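Local atomic coordinates of putative methylthioribose-1-phosphate isomerase (PDB entry 6A34), a protein that probably catalyses the interconversion of 5-methylthioribose 1-phosphate and 5-methylthioribulose 1-phosphate, an isomerisation in the methionine salvage pathway. Residues A256-T261 with E297-E302; E303-T306 with C310-A313. All blocks are in the same frame, centred on the assembly; numbering follows the deposited sequence.

Interaction 1: residues A256-T261 with E297-E302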
loop_
_atom_site.group_PDB
_atom_site.type_symbol
_atom_site.label_atom_id
_atom_site.label_comp_id
_atom_site.label_asym_id
_atom_site.label_seq_id
_atom_site.Cartn_x
_atom_site.Cartn_y
_atom_site.Cartn_z
ATOM N N ALA A 256 -19.137 -2.430 -3.073
ATOM C CA ALA A 256 -18.222 -1.876 -2.110
ATOM C C ALA A 256 -17.317 -2.986 -1.582
ATOM O O ALA A 256 -17.768 -4.088 -1.318
ATOM C CB ALA A 256 -19.008 -1.234 -0.992
ATOM N N ASN A 257 -16.021 -2.707 -1.480
ATOM C CA ASN A 257 -15.091 -3.671 -0.872
ATOM C C ASN A 257 -13.925 -2.853 -0.314
ATOM O O ASN A 257 -13.859 -1.652 -0.594
ATOM C CB ASN A 257 -14.677 -4.781 -1.847
ATOM C CG ASN A 257 -14.059 -5.975 -1.149
ATOM O OD1 ASN A 257 -14.642 -6.506 -0.201
ATOM N ND2 ASN A 257 -12.850 -6.358 -1.555
ATOM N N LYS A 258 -13.056 -3.503 0.480
ATOM C CA LYS A 258 -11.937 -2.858 1.106
ATOM C C LYS A 258 -11.197 -2.025 0.068
ATOM O O LYS A 258 -10.936 -2.499 -1.080
ATOM C CB LYS A 258 -10.919 -3.836 1.708
ATOM C CG LYS A 258 -10.214 -3.316 2.958
ATOM C CD LYS A 258 -11.179 -2.992 4.112
ATOM C CE LYS A 258 -10.558 -3.055 5.494
ATOM N NZ LYS A 258 -11.326 -2.248 6.485
ATOM N N ILE A 259 -10.759 -0.858 0.539
ATOM C CA ILE A 259 -10.033 0.121 -0.244
ATOM C C ILE A 259 -8.889 -0.562 -1.004
ATOM O O ILE A 259 -8.122 -1.388 -0.470
ATOM C CB ILE A 259 -9.536 1.263 0.654
ATOM C CG1 ILE A 259 -9.029 2.450 -0.159
ATOM C CG2 ILE A 259 -8.481 0.759 1.627
ATOM C CD1 ILE A 259 -10.126 3.249 -0.822
ATOM N N GLY A 260 -8.826 -0.258 -2.296
ATOM C CA GLY A 260 -7.868 -0.899 -3.197
ATOM C C GLY A 260 -8.514 -1.817 -4.217
ATOM O O GLY A 260 -7.893 -2.148 -5.204
ATOM N N THR A 261 -9.753 -2.240 -3.967
ATOM C CA THR A 261 -10.464 -3.167 -4.841
ATOM C C THR A 261 -10.680 -2.515 -6.206
ATOM O O THR A 261 -10.435 -3.135 -7.240
ATOM C CB THR A 261 -11.771 -3.653 -4.198
ATOM O OG1 THR A 261 -11.446 -4.339 -2.992
ATOM C CG2 THR A 261 -12.536 -4.595 -5.091
ATOM N N GLU A 297 -17.637 5.358 4.242
ATOM C CA GLU A 297 -17.123 5.408 5.580
ATOM C C GLU A 297 -15.621 5.775 5.583
ATOM O O GLU A 297 -14.807 5.197 4.876
ATOM C CB GLU A 297 -17.361 4.029 6.190
ATOM C CG GLU A 297 -17.138 3.959 7.696
ATOM C CD GLU A 297 -17.127 2.535 8.209
ATOM O OE1 GLU A 297 -17.805 1.683 7.580
ATOM O OE2 GLU A 297 -16.437 2.277 9.211
ATOM N N GLU A 298 -15.251 6.766 6.392
ATOM C CA GLU A 298 -13.870 7.090 6.667
ATOM C C GLU A 298 -13.553 6.642 8.088
ATOM O O GLU A 298 -14.376 6.765 8.967
ATOM C CB GLU A 298 -13.608 8.586 6.544
ATOM C CG GLU A 298 -14.078 9.147 5.227
ATOM C CD GLU A 298 -13.965 10.653 5.087
ATOM O OE1 GLU A 298 -14.806 11.237 4.346
ATOM O OE2 GLU A 298 -13.017 11.232 5.687
ATOM N N ARG A 299 -12.341 6.144 8.304
ATOM C CA ARG A 299 -11.954 5.712 9.629
ATOM C C ARG A 299 -10.818 6.601 10.133
ATOM O O ARG A 299 -10.405 7.527 9.442
ATOM C CB ARG A 299 -11.603 4.225 9.613
ATOM C CG ARG A 299 -12.823 3.377 9.322
ATOM C CD ARG A 299 -12.565 1.898 9.404
ATOM N NE ARG A 299 -13.883 1.286 9.346
ATOM C CZ ARG A 299 -14.129 0.010 9.074
ATOM N NH1 ARG A 299 -15.390 -0.383 8.971
ATOM N NH2 ARG A 299 -13.135 -0.849 8.879
ATOM N N SER A 300 -10.376 6.317 11.363
ATOM C CA SER A 300 -9.471 7.163 12.081
ATOM C C SER A 300 -8.218 7.392 11.253
ATOM O O SER A 300 -7.679 6.473 10.628
ATOM C CB SER A 300 -9.105 6.581 13.418
ATOM O OG SER A 300 -7.927 7.212 13.914
ATOM N N PRO A 301 -7.696 8.629 11.264
ATOM C CA PRO A 301 -6.440 8.918 10.581
ATOM C C PRO A 301 -5.249 8.122 11.162
ATOM O O PRO A 301 -4.232 7.923 10.487
ATOM C CB PRO A 301 -6.327 10.445 10.731
ATOM C CG PRO A 301 -7.097 10.755 11.999
ATOM C CD PRO A 301 -8.275 9.790 11.966
ATOM N N GLU A 302 -5.398 7.594 12.377
ATOM C CA GLU A 302 -4.336 6.793 13.026
ATOM C C GLU A 302 -4.050 5.507 12.242
ATOM O O GLU A 302 -2.920 5.041 12.258
ATOM C CB GLU A 302 -4.691 6.463 14.476
ATOM C CG GLU A 302 -4.734 7.709 15.374
ATOM C CD GLU A 302 -3.406 8.439 15.572
ATOM O OE1 GLU A 302 -2.440 7.799 16.027
ATOM O OE2 GLU A 302 -3.353 9.652 15.309
#
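Glu-297 OE2 is gripped side-on by two nitrogens of Arg-299, the residue whose guanidinium end meets the ammonium of Lys-258 across the contact. Arg-299 NE lies 2.7 Å from Glu-297 OE2 and approaches from above the carboxylate plane, while Arg-299 NH1, at 2.9 Å, meets the same OE2 on the syn side, tilted about 31° from that plane; both arrive from one face of the carboxylate. The acceptor sits in the guanidinium plane, so this salt bridge limits rotation of the group. Its remaining nitrogen, Arg-299 NH2, stands 3.3 Å from Lys-258 NZ. Both atoms are donors, and the lysine approaches the guanidinium obliquely. Lys-258 is bent at chi2 (60°), Arg-299 runs extended from CG to NE, and the two side chains cross at about a right angle. Lys-258 belongs to the predicted substrate site, its side chain close to those of Cys-167 and Gln-206, with Arg-299 next to it. Glu-297 probably offsets part of the positive charge gathered here through its salt bridge to Arg-299. After Lys-258, strand 255-258 gives way to a type II beta turn from Lys-258 to Thr-261. Lys-258 O accepts there from Thr-261 N at 3.1 Å and, in its carbonyl plane, from Thr-261 OG1 at 2.7 Å. Gly-260 occupies the N-cap position of helix 261-270, with backbone angles that favour glycine, and its N is hydrogen-bonded to Asp-324 OD2. Beyond Arg-299, Ser-300 OG accepts from Glu-302 N at 3.0 Å, capping the turn that leads into helix 302-305.

Interaction 2: residues E303-T306 with C310-A313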
loop_
_atom_site.group_PDB
_atom_site.type_symbol
_atom_site.label_atom_id
_atom_site.label_comp_id
_atom_site.label_asym_id
_atom_site.label_seq_id
_atom_site.Cartn_x
_atom_site.Cartn_y
_atom_site.Cartn_z
ATOM N N GLU A 303 -5.060 4.914 11.604
ATOM C CA GLU A 303 -4.836 3.740 10.785
ATOM C C GLU A 303 -3.801 4.010 9.673
ATOM O O GLU A 303 -3.124 3.094 9.263
ATOM C CB GLU A 303 -6.135 3.265 10.140
ATOM C CG GLU A 303 -7.166 2.727 11.111
ATOM C CD GLU A 303 -8.388 2.158 10.385
ATOM O OE1 GLU A 303 -8.571 2.462 9.180
ATOM O OE2 GLU A 303 -9.153 1.414 11.018
ATOM N N VAL A 304 -3.668 5.261 9.209
ATOM C CA VAL A 304 -2.663 5.611 8.155
ATOM C C VAL A 304 -1.338 6.133 8.762
ATOM O O VAL A 304 -0.266 5.881 8.188
ATOM C CB VAL A 304 -3.257 6.614 7.150
ATOM C CG1 VAL A 304 -2.218 7.109 6.160
ATOM C CG2 VAL A 304 -4.465 6.023 6.411
ATOM N N LEU A 305 -1.417 6.892 9.867
ATOM C CA LEU A 305 -0.256 7.525 10.505
ATOM C C LEU A 305 0.593 6.446 11.176
ATOM O O LEU A 305 1.781 6.640 11.304
ATOM C CB LEU A 305 -0.700 8.570 11.536
ATOM C CG LEU A 305 -1.506 9.733 10.973
ATOM C CD1 LEU A 305 -2.046 10.591 12.090
ATOM C CD2 LEU A 305 -0.688 10.574 10.008
ATOM N N THR A 306 -0.059 5.358 11.616
ATOM C CA THR A 306 0.597 4.185 12.138
ATOM C C THR A 306 0.435 2.997 11.177
ATOM O O THR A 306 -0.464 2.934 10.330
ATOM C CB THR A 306 0.097 3.818 13.541
ATOM O OG1 THR A 306 -1.212 3.272 13.418
ATOM C CG2 THR A 306 0.056 4.985 14.507
ATOM N N CYS A 310 3.949 0.897 14.863
ATOM C CA CYS A 310 4.925 1.949 14.630
ATOM C C CYS A 310 4.222 3.181 14.043
ATOM O O CYS A 310 3.382 3.057 13.167
ATOM C CB CYS A 310 6.042 1.489 13.692
ATOM S SG CYS A 310 7.209 0.255 14.354
ATOM N N ARG A 311 4.614 4.366 14.524
ATOM C CA ARG A 311 4.195 5.629 13.963
ATOM C C ARG A 311 5.164 5.989 12.840
ATOM O O ARG A 311 6.317 6.129 13.090
ATOM C CB ARG A 311 4.166 6.723 15.034
ATOM C CG ARG A 311 3.693 8.068 14.490
ATOM C CD ARG A 311 3.209 9.062 15.537
ATOM N NE ARG A 311 2.136 8.511 16.368
ATOM C CZ ARG A 311 0.833 8.572 16.105
ATOM N NH1 ARG A 311 0.363 9.341 15.129
ATOM N NH2 ARG A 311 0.009 7.844 16.837
ATOM N N ILE A 312 4.670 6.137 11.609
ATOM C CA ILE A 312 5.538 6.192 10.427
ATOM C C ILE A 312 5.333 7.492 9.634
ATOM O O ILE A 312 5.862 7.643 8.518
ATOM C CB ILE A 312 5.358 4.929 9.550
ATOM C CG1 ILE A 312 3.895 4.575 9.254
ATOM C CG2 ILE A 312 6.073 3.732 10.185
ATOM C CD1 ILE A 312 3.172 5.483 8.252
ATOM N N ALA A 313 4.555 8.424 10.175
ATOM C CA ALA A 313 4.251 9.678 9.512
ATOM C C ALA A 313 4.236 10.765 10.567
ATOM O O ALA A 313 3.876 10.490 11.707
ATOM C CB ALA A 313 2.906 9.635 8.820
#
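Ile-312 N donates to Leu-305 O at 2.9 Å in a nearly straight bond (172° at the hydrogen), joining the end of the short helix 302-305 to the chain just past strand 310-311. The CD1 methyl of Ile-312 folds back against that acceptor and also lies 3.5 Å from Val-304 O; CG1 between the backbone N and the carbonyl carbon (chi1 49°) brings it there. The Leu-305 side chain places CD2 3.9 Å from Ala-313 CB, while its CB lies 3.8 Å from Arg-311 NH1, the two side chains running alongside each other. Thr-306 pairs with Arg-311 as an antiparallel, non-hydrogen-bonded pair, and Thr-306 CG2 sits over one face of the guanidinium, toward its rim, 3.7 Å from Arg-311 NH2. Within the same strand pairing, Thr-306 CA also makes a C-H...O contact of 3.2 Å with Cys-310 O. In the second shell, Glu-302 positions both residues of the pair: its carboxylate forms a salt bridge with Arg-311 and its backbone O is hydrogen-bonded to Thr-306 OG1. Arg-202 NH1 is hydrogen-bonded to Thr-306 O. Leu-224 of the second subunit packs on Val-304 and Ala-313, and the Cys-310 side chain forms a disulfide with Cys-310 of that subunit. The whole is a short helix running directly into a small two-stranded antiparallel beta hairpin, covalently tied to its counterpart at the dimer interface.

Along the chain, interaction 1 comes first: from the end of strand 255-258 the chain passes through helix 261-270 and strands 275-278 and 284-285 before Arg-299 returns beside Lys-258, closing a loop with 35 residues between the segments. It brings the loop after strand 284-285 up against the end of strand 255-258 in the four-stranded mixed sheet. Interaction 2 follows directly in series and neither nests in nor crosses it; residues 303-306 and 310-313 close a hairpin with only three residues between them. A salt bridge from Glu-302 OE1 to Arg-311 NH2 (2.6 Å) joins the two. Both contacts reach the second subunit; in interaction 1, Ile-259 packs on Phe-232 of that subunit.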